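Local coordinates for Lmo1076 protein (Listeria monocytogenes serovar 1/2a, PDB 5JQC) that is a putative secreted autolysin, probably a cell-wall hydrolase with amidase activity, represented here by its three SH3-like GW domains, at residues N196-N208 / S213-N225. Residues are numbered along the deposited sequence; the frame is centred on the assembly and turned at random.
Sequences NADKHGVYSGVYN and SMNKLSTGAKYNN
Asn224 holds the start of 196-208 with both ends of its amide: OD1 takes the backbone N-H of Ala197 on a lone pair in the carbonyl plane, while ND2 reaches Asp198 OD1 at 2.9 Å from above the carboxylate plane. Two bonds thus fix the amide's rotation, and Ala221 CB packs against the same carboxylate, 3.3 Å from Asp198 OD2. Beyond the type I turn Ala197-His200 the chains pair briefly and weakly, antiparallel. Gly220 N bonds to His200 O, Val202 N to Ser218 O, and Leu217 N comes almost straight onto Val202 O. With CG1 of Val202 anti to the backbone N (chi1 178°), CG2 lies beside that N and meets Tyr223 CE1 at 4.0 Å; Tyr223 stands edge-to-face with Phe244. Farther along, Tyr203 lays CE2 against the Lys216 backbone, 3.3 Å from its N, and Tyr207 CD1 sits over one face of the Tyr203 ring, toward its rim. At the far end Asn208 N binds Ser213 O (3.0 Å), and Ser213 OG bonds to Ser210 OG. Val202, Val206 and Tyr223 pack inward on strand 249-255. This irregular antiparallel excursion between strands 184-194 and 226-236 is consistent with the RT loop of an SH3-like fold, here in the third GW domain.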
# COMPACT_ATOMS: atom_id res chain seq x y z
N ASN A 196 17.32 32.22 -23.66
CA ASN A 196 16.66 31.04 -24.26
C ASN A 196 16.02 30.15 -23.18
O ASN A 196 16.50 29.07 -22.84
CB ASN A 196 17.63 30.24 -25.14
CG ASN A 196 17.17 30.15 -26.61
OD1 ASN A 196 15.98 30.26 -26.91
ND2 ASN A 196 18.12 29.94 -27.52
N ALA A 197 14.90 30.66 -22.67
CA ALA A 197 14.07 29.95 -21.70
C ALA A 197 12.76 29.46 -22.30
O ALA A 197 11.85 29.07 -21.56
CB ALA A 197 13.79 30.85 -20.50
N ASP A 198 12.63 29.50 -23.64
CA ASP A 198 11.41 29.03 -24.28
C ASP A 198 11.12 27.58 -23.93
O ASP A 198 9.96 27.20 -23.69
CB ASP A 198 11.51 29.19 -25.80
CG ASP A 198 12.06 30.54 -26.23
OD1 ASP A 198 13.08 30.98 -25.67
OD2 ASP A 198 11.45 31.17 -27.13
N LYS A 199 12.17 26.74 -23.87
CA LYS A 199 12.04 25.31 -23.61
C LYS A 199 11.54 25.00 -22.21
O LYS A 199 11.09 23.87 -21.98
CB LYS A 199 13.39 24.60 -23.84
CG LYS A 199 14.66 25.35 -23.36
CD LYS A 199 15.90 24.41 -23.26
CE LYS A 199 16.35 23.80 -24.59
NZ LYS A 199 17.34 24.62 -25.40
N HIS A 200 11.60 25.96 -21.28
CA HIS A 200 11.23 25.73 -19.89
C HIS A 200 9.96 26.49 -19.54
O HIS A 200 9.53 27.41 -20.25
CB HIS A 200 12.38 26.15 -18.97
CG HIS A 200 13.68 25.51 -19.32
ND1 HIS A 200 14.64 26.14 -20.08
CD2 HIS A 200 14.18 24.28 -19.03
CE1 HIS A 200 15.68 25.34 -20.22
NE2 HIS A 200 15.43 24.21 -19.60
N GLY A 201 9.36 26.09 -18.43
CA GLY A 201 8.19 26.79 -17.93
C GLY A 201 8.38 27.44 -16.56
O GLY A 201 9.29 27.10 -15.79
N VAL A 202 7.48 28.37 -16.25
CA VAL A 202 7.43 29.07 -14.97
C VAL A 202 6.29 28.46 -14.16
O VAL A 202 5.15 28.38 -14.64
CB VAL A 202 7.20 30.58 -15.18
CG1 VAL A 202 7.10 31.31 -13.85
CG2 VAL A 202 8.30 31.18 -16.06
N TYR A 203 6.59 28.03 -12.93
CA TYR A 203 5.62 27.39 -12.05
C TYR A 203 5.41 28.21 -10.78
O TYR A 203 6.32 28.90 -10.30
CB TYR A 203 6.08 26.00 -11.71
CG TYR A 203 6.28 25.18 -12.96
CD1 TYR A 203 7.50 25.19 -13.62
CD2 TYR A 203 5.23 24.45 -13.51
CE1 TYR A 203 7.68 24.46 -14.79
CE2 TYR A 203 5.39 23.72 -14.69
CZ TYR A 203 6.62 23.74 -15.32
OH TYR A 203 6.79 23.04 -16.48
N SER A 204 4.19 28.12 -10.24
CA SER A 204 3.89 28.83 -8.99
C SER A 204 4.63 28.26 -7.78
O SER A 204 4.92 28.99 -6.83
CB SER A 204 2.39 28.82 -8.74
OG SER A 204 1.96 27.53 -8.39
N GLY A 205 4.91 26.95 -7.78
CA GLY A 205 5.73 26.33 -6.76
C GLY A 205 6.87 25.54 -7.39
O GLY A 205 7.00 25.49 -8.61
N VAL A 206 7.70 24.94 -6.53
CA VAL A 206 8.76 24.08 -7.05
C VAL A 206 8.11 22.97 -7.85
O VAL A 206 7.10 22.40 -7.44
CB VAL A 206 9.60 23.51 -5.90
CG1 VAL A 206 10.64 22.54 -6.43
CG2 VAL A 206 10.27 24.66 -5.08
N TYR A 207 8.69 22.66 -9.02
CA TYR A 207 7.97 21.88 -10.03
C TYR A 207 7.60 20.49 -9.52
O TYR A 207 8.46 19.73 -9.04
CB TYR A 207 8.80 21.76 -11.31
CG TYR A 207 8.20 20.81 -12.33
CD1 TYR A 207 7.11 21.20 -13.12
CD2 TYR A 207 8.71 19.52 -12.51
CE1 TYR A 207 6.55 20.32 -14.06
CE2 TYR A 207 8.16 18.65 -13.44
CZ TYR A 207 7.09 19.05 -14.21
OH TYR A 207 6.55 18.18 -15.13
N ASN A 208 6.30 20.18 -9.59
CA ASN A 208 5.75 18.85 -9.33
C ASN A 208 5.84 18.47 -7.85
O ASN A 208 5.94 17.29 -7.50
CB ASN A 208 6.41 17.78 -10.20
CG ASN A 208 5.56 16.53 -10.32
OD1 ASN A 208 6.04 15.42 -10.09
ND2 ASN A 208 4.30 16.71 -10.66
N SER A 213 1.62 23.14 -8.74
CA SER A 213 2.91 23.30 -9.40
C SER A 213 3.14 22.21 -10.46
O SER A 213 4.28 21.97 -10.86
CB SER A 213 4.04 23.32 -8.36
OG SER A 213 3.87 22.26 -7.42
N MSE A 214 2.07 21.55 -10.90
CA MSE A 214 2.18 20.58 -11.99
C MSE A 214 2.11 21.26 -13.35
O MSE A 214 2.68 20.73 -14.32
CB MSE A 214 1.10 19.49 -11.87
CG MSE A 214 1.17 18.72 -10.57
SE MSE A 214 0.13 17.14 -10.67
CE MSE A 214 -1.53 17.73 -9.87
N ASN A 215 1.46 22.43 -13.44
CA ASN A 215 1.21 23.07 -14.72
C ASN A 215 1.73 24.50 -14.77
O ASN A 215 1.41 25.32 -13.91
CB ASN A 215 -0.28 23.07 -15.05
CG ASN A 215 -0.67 21.87 -15.87
OD1 ASN A 215 -1.04 20.84 -15.31
ND2 ASN A 215 -0.55 21.98 -17.20
N LYS A 216 2.48 24.79 -15.84
CA LYS A 216 3.17 26.06 -15.99
C LYS A 216 2.19 27.23 -15.99
O LYS A 216 1.03 27.11 -16.38
CB LYS A 216 4.02 26.07 -17.27
CG LYS A 216 3.27 26.08 -18.61
CD LYS A 216 4.19 25.64 -19.77
CE LYS A 216 4.50 24.13 -19.72
NZ LYS A 216 5.36 23.65 -20.84
N LEU A 217 2.68 28.37 -15.48
CA LEU A 217 1.96 29.63 -15.61
C LEU A 217 2.26 30.30 -16.94
O LEU A 217 1.41 31.01 -17.48
CB LEU A 217 2.33 30.56 -14.45
CG LEU A 217 1.94 30.08 -13.05
CD1 LEU A 217 2.60 30.96 -12.00
CD2 LEU A 217 0.43 30.06 -12.90
N SER A 218 3.46 30.07 -17.49
CA SER A 218 3.85 30.52 -18.82
C SER A 218 5.14 29.80 -19.19
O SER A 218 5.67 28.98 -18.42
CB SER A 218 4.04 32.04 -18.88
OG SER A 218 5.30 32.41 -18.33
N THR A 219 5.65 30.10 -20.38
CA THR A 219 7.01 29.69 -20.72
C THR A 219 7.98 30.81 -20.35
O THR A 219 7.60 31.97 -20.17
CB THR A 219 7.14 29.34 -22.21
OG1 THR A 219 6.71 30.46 -23.01
CG2 THR A 219 6.30 28.11 -22.54
N GLY A 220 9.25 30.43 -20.19
CA GLY A 220 10.29 31.41 -19.94
C GLY A 220 10.68 32.25 -21.14
O GLY A 220 11.52 33.15 -21.00
N ALA A 221 10.09 31.96 -22.31
CA ALA A 221 10.36 32.73 -23.52
C ALA A 221 10.10 34.21 -23.29
O ALA A 221 10.90 35.05 -23.71
CB ALA A 221 9.51 32.21 -24.69
N LYS A 222 9.00 34.54 -22.59
CA LYS A 222 8.61 35.93 -22.38
C LYS A 222 9.70 36.73 -21.65
O LYS A 222 9.81 37.94 -21.85
CB LYS A 222 7.28 35.96 -21.62
CG LYS A 222 6.94 37.29 -20.96
CD LYS A 222 5.50 37.32 -20.51
CE LYS A 222 5.15 36.15 -19.62
NZ LYS A 222 3.71 36.20 -19.22
N TYR A 223 10.53 36.07 -20.84
CA TYR A 223 11.53 36.77 -20.03
C TYR A 223 12.93 36.69 -20.63
O TYR A 223 13.92 36.78 -19.89
CB TYR A 223 11.54 36.21 -18.61
CG TYR A 223 10.19 36.16 -17.92
CD1 TYR A 223 9.41 35.02 -17.98
CD2 TYR A 223 9.71 37.26 -17.22
CE1 TYR A 223 8.18 34.97 -17.37
CE2 TYR A 223 8.48 37.22 -16.59
CZ TYR A 223 7.72 36.07 -16.67
OH TYR A 223 6.49 36.01 -16.06
N ASN A 224 13.05 36.54 -21.94
CA ASN A 224 14.36 36.35 -22.54
C ASN A 224 15.15 37.66 -22.60
O ASN A 224 14.58 38.75 -22.76
CB ASN A 224 14.24 35.76 -23.94
CG ASN A 224 14.05 34.27 -23.90
OD1 ASN A 224 14.57 33.58 -23.02
ND2 ASN A 224 13.28 33.75 -24.86
N ASN A 225 16.47 37.52 -22.49
CA ASN A 225 17.39 38.66 -22.44
C ASN A 225 16.96 39.67 -21.37
O ASN A 225 17.02 40.89 -21.56
CB ASN A 225 17.51 39.32 -23.82
CG ASN A 225 18.74 40.22 -23.93
OD1 ASN A 225 19.72 40.07 -23.20
ND2 ASN A 225 18.69 41.17 -24.87